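Local atomic coordinates of De novo designed switch protein caging a hemagglutinin binder (sCageHA267_1S) (Synthetic construct, PDB entry 7CBC), a protein that holds a hemagglutinin-binding domain caged against a designed six-helix bundle, probably as the switchable component of a modular biosensor. Residues Leu9-Lys14 against Glu87-Ala92; Glu24-Ala29 against Arg219-Ala224; Glu39-Ala44 against Lys250-Ser255; Leu116-Ala121 against Arg169-Ala174; Gln211-Glu216 against Thr272-Ile277. One frame throughout, in Å; residues are numbered along the deposited sequence.

Contact 1: residues Leu9-Lys14 against Glu87-Ala92; sequences LEASTK and EEAREA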
# COMPACT_ATOMS: atom_id res chain seq x y z
N LEU A 9 18.49 -4.21 12.14
CA LEU A 9 18.41 -3.77 10.75
C LEU A 9 17.89 -4.88 9.86
O LEU A 9 17.10 -4.64 8.94
CB LEU A 9 19.77 -3.28 10.28
CG LEU A 9 19.86 -2.67 8.89
CD1 LEU A 9 18.95 -1.45 8.76
CD2 LEU A 9 21.31 -2.30 8.57
N GLU A 10 18.31 -6.12 10.12
CA GLU A 10 17.84 -7.26 9.35
C GLU A 10 16.33 -7.46 9.51
O GLU A 10 15.62 -7.76 8.54
CB GLU A 10 18.64 -8.49 9.77
CG GLU A 10 18.21 -9.84 9.24
CD GLU A 10 18.80 -10.97 10.10
OE1 GLU A 10 18.05 -11.89 10.51
OE2 GLU A 10 20.02 -10.91 10.40
N ALA A 11 15.81 -7.24 10.72
CA ALA A 11 14.36 -7.26 10.91
C ALA A 11 13.69 -6.15 10.09
O ALA A 11 12.71 -6.40 9.38
CB ALA A 11 14.02 -7.12 12.39
N SER A 12 14.22 -4.93 10.18
CA SER A 12 13.56 -3.79 9.55
C SER A 12 13.51 -3.92 8.04
O SER A 12 12.46 -3.66 7.42
CB SER A 12 14.27 -2.50 9.96
OG SER A 12 13.84 -2.12 11.25
N THR A 13 14.62 -4.31 7.41
CA THR A 13 14.61 -4.44 5.96
C THR A 13 13.70 -5.58 5.52
O THR A 13 12.94 -5.44 4.55
CB THR A 13 16.04 -4.63 5.42
OG1 THR A 13 16.63 -5.79 6.01
CG2 THR A 13 16.91 -3.41 5.76
N LYS A 14 13.73 -6.71 6.23
CA LYS A 14 12.82 -7.80 5.91
C LYS A 14 11.36 -7.38 6.05
O LYS A 14 10.51 -7.77 5.24
CB LYS A 14 13.12 -9.01 6.79
CG LYS A 14 14.35 -9.77 6.34
CD LYS A 14 14.15 -11.27 6.39
CE LYS A 14 14.62 -11.84 7.71
NZ LYS A 14 14.96 -13.30 7.57
N GLU A 87 9.93 -12.47 15.47
CA GLU A 87 10.20 -13.52 16.44
C GLU A 87 11.64 -14.00 16.35
O GLU A 87 12.31 -14.19 17.37
CB GLU A 87 9.23 -14.69 16.27
CG GLU A 87 8.12 -14.67 17.28
CD GLU A 87 8.62 -14.48 18.70
OE1 GLU A 87 9.54 -15.22 19.11
OE2 GLU A 87 8.11 -13.57 19.40
N GLU A 88 12.13 -14.22 15.12
CA GLU A 88 13.55 -14.48 14.96
C GLU A 88 14.38 -13.34 15.54
O GLU A 88 15.39 -13.57 16.21
CB GLU A 88 13.88 -14.68 13.48
CG GLU A 88 15.36 -14.57 13.16
CD GLU A 88 15.69 -14.99 11.73
OE1 GLU A 88 16.89 -15.08 11.41
OE2 GLU A 88 14.74 -15.22 10.95
N ALA A 89 13.94 -12.11 15.31
CA ALA A 89 14.61 -10.96 15.89
C ALA A 89 14.56 -11.00 17.41
O ALA A 89 15.58 -10.82 18.09
CB ALA A 89 13.98 -9.66 15.37
N ARG A 90 13.38 -11.26 17.97
CA ARG A 90 13.21 -11.27 19.41
C ARG A 90 13.98 -12.42 20.05
O ARG A 90 14.46 -12.29 21.18
CB ARG A 90 11.71 -11.35 19.74
CG ARG A 90 11.36 -11.19 21.20
CD ARG A 90 9.98 -10.56 21.41
NE ARG A 90 9.03 -10.93 20.36
CZ ARG A 90 8.50 -10.09 19.48
NH1 ARG A 90 8.82 -8.80 19.52
NH2 ARG A 90 7.66 -10.53 18.57
N GLU A 91 14.13 -13.54 19.34
CA GLU A 91 14.87 -14.68 19.87
C GLU A 91 16.32 -14.30 20.18
O GLU A 91 16.91 -14.81 21.13
CB GLU A 91 14.83 -15.85 18.87
CG GLU A 91 15.41 -17.17 19.40
CD GLU A 91 16.91 -17.36 19.13
OE1 GLU A 91 17.62 -16.38 18.79
OE2 GLU A 91 17.38 -18.51 19.26
N ALA A 92 16.91 -13.43 19.36
CA ALA A 92 18.26 -12.97 19.66
C ALA A 92 18.25 -11.82 20.66
O ALA A 92 19.15 -11.74 21.50
CB ALA A 92 18.97 -12.54 18.37

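Contact 2: residues Glu24-Ala29 against Arg219-Ala224; sequences EALLEA and RELLRA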
# COMPACT_ATOMS: atom_id res chain seq x y z
N GLU A 24 2.25 -4.24 -3.43
CA GLU A 24 2.10 -4.70 -4.81
C GLU A 24 0.83 -5.54 -4.98
O GLU A 24 0.09 -5.36 -5.96
CB GLU A 24 3.36 -5.46 -5.22
CG GLU A 24 4.49 -4.53 -5.61
CD GLU A 24 5.87 -5.16 -5.51
OE1 GLU A 24 5.96 -6.34 -5.09
OE2 GLU A 24 6.85 -4.49 -5.88
N ALA A 25 0.55 -6.41 -4.01
CA ALA A 25 -0.66 -7.24 -4.07
C ALA A 25 -1.94 -6.40 -4.00
O ALA A 25 -2.90 -6.65 -4.73
CB ALA A 25 -0.63 -8.26 -2.95
N LEU A 26 -1.98 -5.43 -3.07
CA LEU A 26 -3.13 -4.55 -2.95
C LEU A 26 -3.33 -3.73 -4.21
O LEU A 26 -4.47 -3.49 -4.63
CB LEU A 26 -2.97 -3.64 -1.74
CG LEU A 26 -3.07 -4.40 -0.42
CD1 LEU A 26 -2.90 -3.45 0.76
CD2 LEU A 26 -4.39 -5.13 -0.34
N LEU A 27 -2.24 -3.27 -4.82
CA LEU A 27 -2.33 -2.61 -6.11
C LEU A 27 -2.92 -3.54 -7.17
O LEU A 27 -3.80 -3.14 -7.94
CB LEU A 27 -0.95 -2.12 -6.54
CG LEU A 27 -0.98 -1.32 -7.83
CD1 LEU A 27 -1.66 0.01 -7.56
CD2 LEU A 27 0.43 -1.11 -8.36
N GLU A 28 -2.42 -4.78 -7.24
CA GLU A 28 -2.95 -5.75 -8.19
C GLU A 28 -4.45 -5.92 -8.00
O GLU A 28 -5.22 -5.82 -8.96
CB GLU A 28 -2.23 -7.08 -8.03
CG GLU A 28 -2.43 -8.07 -9.18
CD GLU A 28 -3.71 -8.90 -9.07
OE1 GLU A 28 -4.24 -9.06 -7.94
OE2 GLU A 28 -4.20 -9.40 -10.12
N ALA A 29 -4.88 -6.18 -6.76
CA ALA A 29 -6.30 -6.38 -6.48
C ALA A 29 -7.12 -5.16 -6.85
O ALA A 29 -8.27 -5.30 -7.29
CB ALA A 29 -6.49 -6.71 -5.00
N ARG A 219 0.43 5.80 0.80
CA ARG A 219 0.02 7.02 0.12
C ARG A 219 -0.10 6.79 -1.38
O ARG A 219 -1.09 7.21 -2.00
CB ARG A 219 1.00 8.16 0.40
CG ARG A 219 0.89 8.74 1.81
CD ARG A 219 1.59 10.09 1.88
NE ARG A 219 2.03 10.42 3.23
CZ ARG A 219 3.12 9.92 3.79
NH1 ARG A 219 3.88 9.06 3.11
NH2 ARG A 219 3.45 10.26 5.02
N GLU A 220 0.88 6.12 -1.98
CA GLU A 220 0.82 5.83 -3.41
C GLU A 220 -0.41 5.01 -3.77
O GLU A 220 -1.05 5.25 -4.80
CB GLU A 220 2.10 5.12 -3.86
CG GLU A 220 3.17 6.07 -4.41
CD GLU A 220 4.59 5.53 -4.26
OE1 GLU A 220 4.76 4.30 -4.11
OE2 GLU A 220 5.55 6.35 -4.29
N LEU A 221 -0.76 4.05 -2.92
CA LEU A 221 -1.97 3.28 -3.15
C LEU A 221 -3.21 4.15 -3.04
O LEU A 221 -4.14 4.03 -3.85
CB LEU A 221 -2.04 2.13 -2.16
CG LEU A 221 -1.06 0.98 -2.38
CD1 LEU A 221 -1.02 0.12 -1.16
CD2 LEU A 221 -1.48 0.15 -3.58
N LEU A 222 -3.25 5.04 -2.05
CA LEU A 222 -4.45 5.85 -1.85
C LEU A 222 -4.61 6.88 -2.97
O LEU A 222 -5.73 7.14 -3.41
CB LEU A 222 -4.41 6.55 -0.50
CG LEU A 222 -5.66 7.41 -0.30
CD1 LEU A 222 -6.90 6.56 -0.50
CD2 LEU A 222 -5.70 8.04 1.06
N ARG A 223 -3.51 7.47 -3.43
CA ARG A 223 -3.62 8.40 -4.55
C ARG A 223 -4.14 7.72 -5.80
O ARG A 223 -4.97 8.28 -6.52
CB ARG A 223 -2.27 9.06 -4.83
CG ARG A 223 -1.90 10.09 -3.78
CD ARG A 223 -0.74 10.97 -4.22
NE ARG A 223 0.49 10.21 -4.33
CZ ARG A 223 1.42 10.15 -3.38
NH1 ARG A 223 1.26 10.82 -2.25
NH2 ARG A 223 2.51 9.42 -3.57
N ALA A 224 -3.68 6.50 -6.07
CA ALA A 224 -4.19 5.76 -7.21
C ALA A 224 -5.66 5.42 -7.03
O ALA A 224 -6.44 5.49 -7.99
CB ALA A 224 -3.38 4.48 -7.42

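Contact 3: residues Glu39-Ala44 against Lys250-Ser255; sequences ELVYLA and KAIARS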
# COMPACT_ATOMS: atom_id res chain seq x y z
N GLU A 39 -15.72 -3.08 -16.99
CA GLU A 39 -16.51 -4.07 -17.71
C GLU A 39 -17.99 -3.97 -17.36
O GLU A 39 -18.85 -4.10 -18.24
CB GLU A 39 -15.98 -5.46 -17.41
CG GLU A 39 -14.63 -5.75 -18.01
CD GLU A 39 -14.75 -6.55 -19.29
OE1 GLU A 39 -15.73 -7.32 -19.41
OE2 GLU A 39 -13.87 -6.41 -20.17
N LEU A 40 -18.30 -3.75 -16.09
CA LEU A 40 -19.70 -3.66 -15.68
C LEU A 40 -20.36 -2.43 -16.28
O LEU A 40 -21.51 -2.49 -16.75
CB LEU A 40 -19.79 -3.65 -14.16
CG LEU A 40 -21.21 -3.44 -13.64
CD1 LEU A 40 -22.16 -4.50 -14.22
CD2 LEU A 40 -21.24 -3.42 -12.12
N VAL A 41 -19.66 -1.29 -16.27
CA VAL A 41 -20.21 -0.10 -16.91
C VAL A 41 -20.48 -0.37 -18.38
O VAL A 41 -21.52 0.02 -18.92
CB VAL A 41 -19.25 1.09 -16.73
CG1 VAL A 41 -19.72 2.26 -17.58
CG2 VAL A 41 -19.20 1.48 -15.28
N TYR A 42 -19.55 -1.05 -19.05
CA TYR A 42 -19.68 -1.28 -20.49
C TYR A 42 -20.91 -2.12 -20.80
O TYR A 42 -21.60 -1.88 -21.80
CB TYR A 42 -18.41 -1.94 -21.03
CG TYR A 42 -18.35 -2.01 -22.55
CD1 TYR A 42 -17.59 -1.10 -23.28
CD2 TYR A 42 -19.06 -2.97 -23.24
CE1 TYR A 42 -17.54 -1.15 -24.67
CE2 TYR A 42 -19.03 -3.03 -24.62
CZ TYR A 42 -18.26 -2.13 -25.33
OH TYR A 42 -18.23 -2.20 -26.71
N LEU A 43 -21.21 -3.11 -19.95
CA LEU A 43 -22.37 -3.95 -20.19
C LEU A 43 -23.67 -3.25 -19.84
O LEU A 43 -24.70 -3.52 -20.46
CB LEU A 43 -22.24 -5.25 -19.40
CG LEU A 43 -22.19 -6.49 -20.31
CD1 LEU A 43 -22.27 -7.75 -19.48
CD2 LEU A 43 -23.29 -6.45 -21.38
N ALA A 44 -23.64 -2.35 -18.85
CA ALA A 44 -24.82 -1.57 -18.50
C ALA A 44 -25.25 -0.63 -19.62
O ALA A 44 -26.41 -0.21 -19.64
CB ALA A 44 -24.56 -0.76 -17.23
N LYS A 250 -16.59 4.28 -26.39
CA LYS A 250 -15.24 4.81 -26.53
C LYS A 250 -14.82 5.72 -25.38
O LYS A 250 -13.62 5.87 -25.14
CB LYS A 250 -15.10 5.55 -27.87
CG LYS A 250 -14.06 4.93 -28.79
CD LYS A 250 -13.80 5.78 -30.02
CE LYS A 250 -12.60 5.25 -30.81
NZ LYS A 250 -12.76 3.81 -31.19
N ALA A 251 -15.77 6.33 -24.67
CA ALA A 251 -15.43 6.97 -23.40
C ALA A 251 -14.97 5.94 -22.37
O ALA A 251 -14.18 6.26 -21.48
CB ALA A 251 -16.62 7.76 -22.86
N ILE A 252 -15.47 4.71 -22.48
CA ILE A 252 -14.99 3.62 -21.65
C ILE A 252 -13.60 3.19 -22.09
O ILE A 252 -12.70 3.00 -21.26
CB ILE A 252 -15.98 2.44 -21.69
CG1 ILE A 252 -17.30 2.83 -21.02
CG2 ILE A 252 -15.36 1.21 -21.06
CD1 ILE A 252 -18.43 1.91 -21.37
N ALA A 253 -13.40 3.04 -23.40
CA ALA A 253 -12.06 2.72 -23.90
C ALA A 253 -11.04 3.75 -23.43
O ALA A 253 -9.93 3.40 -23.02
CB ALA A 253 -12.09 2.64 -25.43
N ARG A 254 -11.40 5.04 -23.47
CA ARG A 254 -10.54 6.10 -22.97
C ARG A 254 -10.31 5.95 -21.46
O ARG A 254 -9.20 6.17 -20.97
CB ARG A 254 -11.17 7.45 -23.30
CG ARG A 254 -10.50 8.70 -22.73
CD ARG A 254 -11.05 9.99 -23.41
NE ARG A 254 -12.29 10.50 -22.82
CZ ARG A 254 -13.48 10.46 -23.41
NH1 ARG A 254 -13.61 9.90 -24.61
NH2 ARG A 254 -14.56 10.97 -22.81
N SER A 255 -11.35 5.56 -20.72
CA SER A 255 -11.21 5.36 -19.29
C SER A 255 -10.37 4.13 -18.97
O SER A 255 -9.66 4.11 -17.96
CB SER A 255 -12.58 5.25 -18.62
OG SER A 255 -13.09 6.53 -18.32

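Contact 4: residues Leu116-Ala121 against Arg169-Ala174; sequences LRAAKA and RAIRAA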
# COMPACT_ATOMS: atom_id res chain seq x y z
N LEU A 116 0.26 -2.54 9.20
CA LEU A 116 -0.75 -3.54 8.86
C LEU A 116 -2.16 -2.99 9.04
O LEU A 116 -3.00 -3.13 8.14
CB LEU A 116 -0.53 -4.79 9.71
CG LEU A 116 0.77 -5.49 9.33
CD1 LEU A 116 1.00 -6.75 10.15
CD2 LEU A 116 0.75 -5.82 7.86
N ARG A 117 -2.44 -2.34 10.17
CA ARG A 117 -3.75 -1.72 10.35
C ARG A 117 -4.04 -0.69 9.28
O ARG A 117 -5.20 -0.54 8.85
CB ARG A 117 -3.84 -1.10 11.75
CG ARG A 117 -3.85 -2.16 12.83
CD ARG A 117 -3.49 -1.62 14.22
NE ARG A 117 -3.73 -2.65 15.23
CZ ARG A 117 -4.93 -2.87 15.78
NH1 ARG A 117 -5.96 -2.12 15.41
NH2 ARG A 117 -5.09 -3.83 16.68
N ALA A 118 -3.02 0.03 8.82
CA ALA A 118 -3.21 0.99 7.74
C ALA A 118 -3.49 0.28 6.42
O ALA A 118 -4.33 0.73 5.63
CB ALA A 118 -1.99 1.91 7.63
N ALA A 119 -2.81 -0.84 6.16
CA ALA A 119 -3.11 -1.63 4.97
C ALA A 119 -4.55 -2.14 4.99
O ALA A 119 -5.23 -2.15 3.95
CB ALA A 119 -2.13 -2.79 4.87
N LYS A 120 -5.04 -2.58 6.16
CA LYS A 120 -6.44 -2.98 6.30
C LYS A 120 -7.38 -1.82 6.07
O LYS A 120 -8.41 -1.96 5.39
CB LYS A 120 -6.69 -3.59 7.68
CG LYS A 120 -6.45 -5.08 7.77
CD LYS A 120 -6.92 -5.72 9.09
CE LYS A 120 -5.93 -5.60 10.23
NZ LYS A 120 -6.09 -4.40 11.04
N ALA A 121 -7.05 -0.65 6.63
CA ALA A 121 -7.86 0.53 6.38
C ALA A 121 -7.94 0.84 4.90
O ALA A 121 -9.00 1.22 4.40
CB ALA A 121 -7.30 1.72 7.16
N ARG A 169 -7.50 9.97 6.37
CA ARG A 169 -7.34 10.20 7.80
C ARG A 169 -6.54 9.08 8.45
O ARG A 169 -5.70 9.32 9.32
CB ARG A 169 -8.69 10.34 8.49
CG ARG A 169 -9.34 11.68 8.29
CD ARG A 169 -10.60 11.82 9.10
NE ARG A 169 -11.40 12.93 8.61
CZ ARG A 169 -12.31 12.83 7.65
NH1 ARG A 169 -12.54 11.65 7.08
NH2 ARG A 169 -12.98 13.90 7.26
N ALA A 170 -6.83 7.83 8.07
CA ALA A 170 -6.16 6.70 8.70
C ALA A 170 -4.67 6.71 8.38
O ALA A 170 -3.85 6.40 9.26
CB ALA A 170 -6.80 5.39 8.24
N ILE A 171 -4.30 7.06 7.15
CA ILE A 171 -2.89 7.11 6.81
C ILE A 171 -2.21 8.24 7.56
O ILE A 171 -1.12 8.07 8.13
CB ILE A 171 -2.69 7.21 5.29
CG1 ILE A 171 -3.23 5.94 4.65
CG2 ILE A 171 -1.20 7.38 4.95
CD1 ILE A 171 -2.70 4.66 5.36
N ARG A 172 -2.86 9.40 7.62
CA ARG A 172 -2.34 10.49 8.43
C ARG A 172 -2.25 10.10 9.91
O ARG A 172 -1.37 10.59 10.62
CB ARG A 172 -3.19 11.74 8.23
CG ARG A 172 -3.18 12.75 9.37
CD ARG A 172 -4.60 13.23 9.65
NE ARG A 172 -5.16 13.95 8.51
CZ ARG A 172 -6.35 14.53 8.49
NH1 ARG A 172 -7.13 14.48 9.56
NH2 ARG A 172 -6.76 15.15 7.40
N ALA A 173 -3.13 9.20 10.38
CA ALA A 173 -2.97 8.74 11.75
C ALA A 173 -1.80 7.77 11.88
O ALA A 173 -1.09 7.79 12.90
CB ALA A 173 -4.25 8.08 12.25
N ALA A 174 -1.62 6.91 10.88
CA ALA A 174 -0.46 6.02 10.88
C ALA A 174 0.83 6.82 10.85
O ALA A 174 1.82 6.46 11.52
CB ALA A 174 -0.54 5.07 9.68

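Contact 5: residues Gln211-Glu216 against Thr272-Ile277; sequences QRLNLE and TFACRI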
# COMPACT_ATOMS: atom_id res chain seq x y z
N GLN A 211 10.61 3.49 7.65
CA GLN A 211 9.19 3.70 7.89
C GLN A 211 8.62 4.74 6.94
O GLN A 211 7.42 4.69 6.59
CB GLN A 211 8.97 4.10 9.34
CG GLN A 211 7.52 4.29 9.74
CD GLN A 211 6.59 3.13 9.35
OE1 GLN A 211 7.03 2.05 8.91
NE2 GLN A 211 5.30 3.33 9.57
N ARG A 212 9.45 5.69 6.50
CA ARG A 212 9.01 6.68 5.52
C ARG A 212 8.59 6.01 4.22
O ARG A 212 7.59 6.42 3.60
CB ARG A 212 10.15 7.68 5.28
CG ARG A 212 9.74 9.12 4.95
CD ARG A 212 11.00 10.00 4.78
NE ARG A 212 11.67 10.27 6.05
CZ ARG A 212 12.95 10.02 6.32
NH1 ARG A 212 13.75 9.50 5.39
NH2 ARG A 212 13.44 10.31 7.52
N LEU A 213 9.33 4.99 3.78
CA LEU A 213 8.98 4.28 2.56
C LEU A 213 7.76 3.40 2.76
O LEU A 213 6.90 3.31 1.88
CB LEU A 213 10.16 3.46 2.05
CG LEU A 213 10.07 2.81 0.65
CD1 LEU A 213 11.44 2.59 0.05
CD2 LEU A 213 9.32 1.48 0.67
N ASN A 214 7.66 2.72 3.91
CA ASN A 214 6.46 1.96 4.22
C ASN A 214 5.22 2.84 4.15
O ASN A 214 4.17 2.41 3.66
CB ASN A 214 6.56 1.34 5.62
CG ASN A 214 7.69 0.31 5.76
OD1 ASN A 214 7.97 -0.44 4.83
ND2 ASN A 214 8.34 0.28 6.94
N LEU A 215 5.30 4.07 4.66
CA LEU A 215 4.13 4.94 4.66
C LEU A 215 3.86 5.48 3.26
O LEU A 215 2.69 5.64 2.88
CB LEU A 215 4.32 6.08 5.66
CG LEU A 215 4.25 5.68 7.14
CD1 LEU A 215 4.53 6.87 8.07
CD2 LEU A 215 2.91 4.99 7.49
N GLU A 216 4.90 5.73 2.47
CA GLU A 216 4.69 6.21 1.10
C GLU A 216 4.03 5.13 0.24
O GLU A 216 3.24 5.45 -0.66
CB GLU A 216 6.01 6.68 0.50
CG GLU A 216 5.90 7.28 -0.89
CD GLU A 216 5.20 8.63 -0.91
OE1 GLU A 216 5.04 9.23 0.18
OE2 GLU A 216 4.80 9.08 -2.01
N THR A 272 10.64 0.73 -5.72
CA THR A 272 11.68 0.64 -6.74
C THR A 272 13.07 0.94 -6.18
O THR A 272 14.06 0.36 -6.65
CB THR A 272 11.34 1.62 -7.88
OG1 THR A 272 10.01 1.34 -8.35
CG2 THR A 272 12.32 1.49 -9.03
N PHE A 273 13.17 1.82 -5.20
CA PHE A 273 14.48 2.26 -4.72
C PHE A 273 14.81 1.73 -3.33
O PHE A 273 15.81 2.15 -2.73
CB PHE A 273 14.55 3.78 -4.76
CG PHE A 273 14.28 4.34 -6.14
CD1 PHE A 273 15.32 4.61 -7.01
CD2 PHE A 273 12.97 4.53 -6.57
CE1 PHE A 273 15.07 5.09 -8.29
CE2 PHE A 273 12.71 5.01 -7.84
CZ PHE A 273 13.76 5.29 -8.70
N ALA A 274 14.01 0.79 -2.82
CA ALA A 274 14.23 0.26 -1.47
C ALA A 274 15.58 -0.45 -1.36
O ALA A 274 16.25 -0.37 -0.33
CB ALA A 274 13.10 -0.69 -1.10
N CYS A 275 15.99 -1.17 -2.42
CA CYS A 275 17.24 -1.90 -2.35
C CYS A 275 18.44 -0.96 -2.30
O CYS A 275 19.43 -1.26 -1.63
CB CYS A 275 17.33 -2.88 -3.52
SG CYS A 275 16.09 -4.24 -3.45
N ARG A 276 18.36 0.18 -2.98
CA ARG A 276 19.43 1.17 -2.87
C ARG A 276 19.39 1.89 -1.53
O ARG A 276 20.44 2.12 -0.92
CB ARG A 276 19.34 2.19 -4.01
CG ARG A 276 19.70 1.63 -5.38
CD ARG A 276 19.60 2.73 -6.41
NE ARG A 276 19.87 2.26 -7.77
CZ ARG A 276 19.89 3.06 -8.83
NH1 ARG A 276 19.64 4.36 -8.68
NH2 ARG A 276 20.14 2.56 -10.04
N ILE A 277 18.20 2.26 -1.07
CA ILE A 277 18.08 2.97 0.20
C ILE A 277 18.66 2.13 1.33
O ILE A 277 19.45 2.62 2.15
CB ILE A 277 16.62 3.37 0.48
CG1 ILE A 277 16.23 4.55 -0.40
CG2 ILE A 277 16.44 3.76 1.94
CD1 ILE A 277 14.82 4.51 -0.84

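Contact 1: residues Leu9-Lys14 against Glu87-Ala92
Ala11 and Ala89 face each other where helices 3-46 and 50-93 run antiparallel, and their CB atoms stand 3.9 Å apart. Two methyl groups are all the apolar contact here; alanine is small enough to let the axes of these short segments approach to 9.8 Å at 173°. Leu105 of helix 99-142 packs on Ala89, so a third helix of the bundle borders the alanine pair.

The charged contacts lie at the more exposed border. Glu88, its CG anti to the backbone N (chi1 163°), extends toward helix 3-46, where OE2 forms a long salt bridge of 3.9 Å with Lys14 NZ. Its other oxygen, OE1, comes within 3.5 Å of Glu10 OE1, the carboxylate planes being turned 74° apart. Each glutamate also has a lysine on its own helix: Lys7 for Glu10 and Lys84 for Glu88.

With both carboxylates paired to lysines, the closeness of like charges is probably offset, and the polar groups border the alanine contact without supplying a hydrogen bond across it.

Contact 2: residues Glu24-Ala29 against Arg219-Ala224
With CG of Leu221 beside its backbone N and anti to the carbonyl carbon (chi1 -72°), the isobutyl group reaches across to helix 3-46; Leu27 has the other common leucine form, CG anti to the backbone N (chi1 -176°), which leaves its CB and CD1 to receive the incoming methyl. The contact joins helices 3-46 and 195-239 near the centre of the designed six-helix bundle, and its side-chain contacts are wholly apolar.

Leu221 does most of the work. Its CD2 lies 3.8 Å from Leu27 CB and 4.0 Å from Leu27 CD1, while its CD1 lies 4.3 Å from CB of Leu26, the residue before Leu27. The two branches thus divide their contacts between neighbouring positions of the other helix, which a forked side chain such as leucine can do from one attachment point. Leu26 and Leu27 also have different surroundings: Leu26 packs on Ala71 of helix 50-93, whereas Leu27 touches Ala266 and Glu267 of helix 245-268. Having leucine at both positions therefore suits a helix packed by other helices on more than one flank.

All three leucines are buried, and Ala23 adds to the covering of Leu221. The side chain comes close enough to the opposite helix to touch main chain as well: Leu221 CD2 lies 3.7 Å from Leu27 N.

Contact 3: residues Glu39-Ala44 against Lys250-Ser255
Helices 3-46 and 245-268 come together here with Tyr42 and Ile252 as the nearest pair of residues, their CA atoms 6.9 Å apart. Ile252 points toward the other helix and carries the contact from its side. Its CG1 is anti to the carbonyl carbon (chi1 -67°), and the nearly extended arm beyond it (chi2 163°) ends in Ile252 CD1, 3.5 Å from Tyr42 CA.

The same methyl meets three parts of helix 3-46. Ile252 CD1 lies 3.7 Å from Tyr42 CD1, approaching the ring obliquely, and 4.0 Å from Val41 CG1. Meanwhile the shorter branch of Ile252, CG2, sits in the plane of the tyrosine ring at its edge, 3.9 Å from Tyr42 CD1. Isoleucine suits the place because its branches are unequal: the longer reaches both the backbone and this ring carbon, while the shorter meets the same carbon at the ring edge.

This is plain helix-to-helix packing in the six-helix bundle, between its first long helix and the shorter helix 245-268. Leu235 of helix 195-239 touches both Val41 and Ile252, adding a third helix to the apolar cluster. Val137 of helix 99-142 also packs on Val41.

Tyr42 stands at the more exposed border, its side chain meeting that of Ile252 at about a right angle. Tyrosine fits such a border by giving ring carbons to the packing while its hydroxyl lies at the far end, away from Ile252 CD1.

Contact 4: residues Leu116-Ala121 against Arg169-Ala174
Ala118 CB touches two residues of the opposing helix, and this is the tighter part of the contact: Ile171 CD1 lies 3.6 Å away and Ala174 CB 4.0 Å. The isoleucine does not leave its backbone aimed straight at Ala118. Instead, its CG1 is anti to the carbonyl carbon (chi1 -64°), and a second turn of the chain at chi2 (-48°) brings CD1 over to the alanine methyl. The longer branch thereby adds a second contact on Ala118 CB beside that of Ala174, and Ala118, having only CB, allows it to come close.

All three of these residues are buried. Leu218 of helix 195-239 packs on both Ala118 and Ile171, and Leu215 of that helix packs on Ala174, so a third helix covers the inner side.

Toward solvent the contact thins to one pair. Ala121 CB and Ala170 CB are 3.9 Å apart, and both residues remain partly exposed. Here alanine serves a different need: it keeps this border apolar and is short enough for CB to meet CB. Charged residues on the same helices take the more exposed positions, with Arg117 salt-bridged to Asp113 on its own helix.

The axes of the short segments are 9.5 Å apart and run at 173° to one another. The arrangement is alanine-lined packing of nearly antiparallel neighbouring helices, joined by a short loop, as in a designed helical bundle.

Contact 5: residues Gln211-Glu216 against Thr272-Ile277
Leu213 reaches from helix 195-239 to Ala274 and Ile277 at the start of helix 274-284. Along the first segment, Gln211 comes before it on another side of the helix. Its OE1 accepts a hydrogen bond of 3.0 Å from Asn214 ND2, nearly straight at 163°, with the donor tilted 23° from the carbonyl plane of the glutamine. Gln211 NE2 also bonds to Asn115 and Ser178, so this amide belongs to a buried polar network between the long helices.

Two residues on, Leu213 turns toward the smaller helix. A chi1 of -171° swings its CG opposite the backbone N, and Leu213 CD1 makes the contact: 3.9 Å from Ala274 CB and 4.0 Å from Ile277 CD1. Ala274 and Ile277 are three residues apart and so lie on the same side of their helix, where one leucine methyl can touch both. The small alanine suits the close, buried approach, while the longer isoleucine extends to the more exposed border. This docks the C-terminal helices, probably the caged binder, on the six-helix bundle. Within that domain, Cys275 forms a disulfide with Cys301.

Next comes Asn214, whose amide donates to Gln211 and accepts, through OD1, from Asn19 of helix 3-46.

In the fold
From the N terminus, helix 3-46 supplies the first segment of three contacts. Contact 1 closes the shortest of these loops, onto helix 50-93; contacts 2 and 3 reach forward to helices 195-239 and 245-268. Contact 1 crosses both of them, and they cross each other. Contact 4, pairing helices 99-142 and 146-190, lies within the chain spans of contacts 2 and 3. Contact 5 begins after contact 4 ends, crosses contacts 2 and 3, and ties the C-terminal domain to helix 195-239. Contacts 1 and 3 sit on opposite sides of the chain's centre, centres about 47 Å apart. Contact 2 touches contact 4 through Arg219 and Ile171, and contact 5 through the Arg223-Glu216 salt bridge.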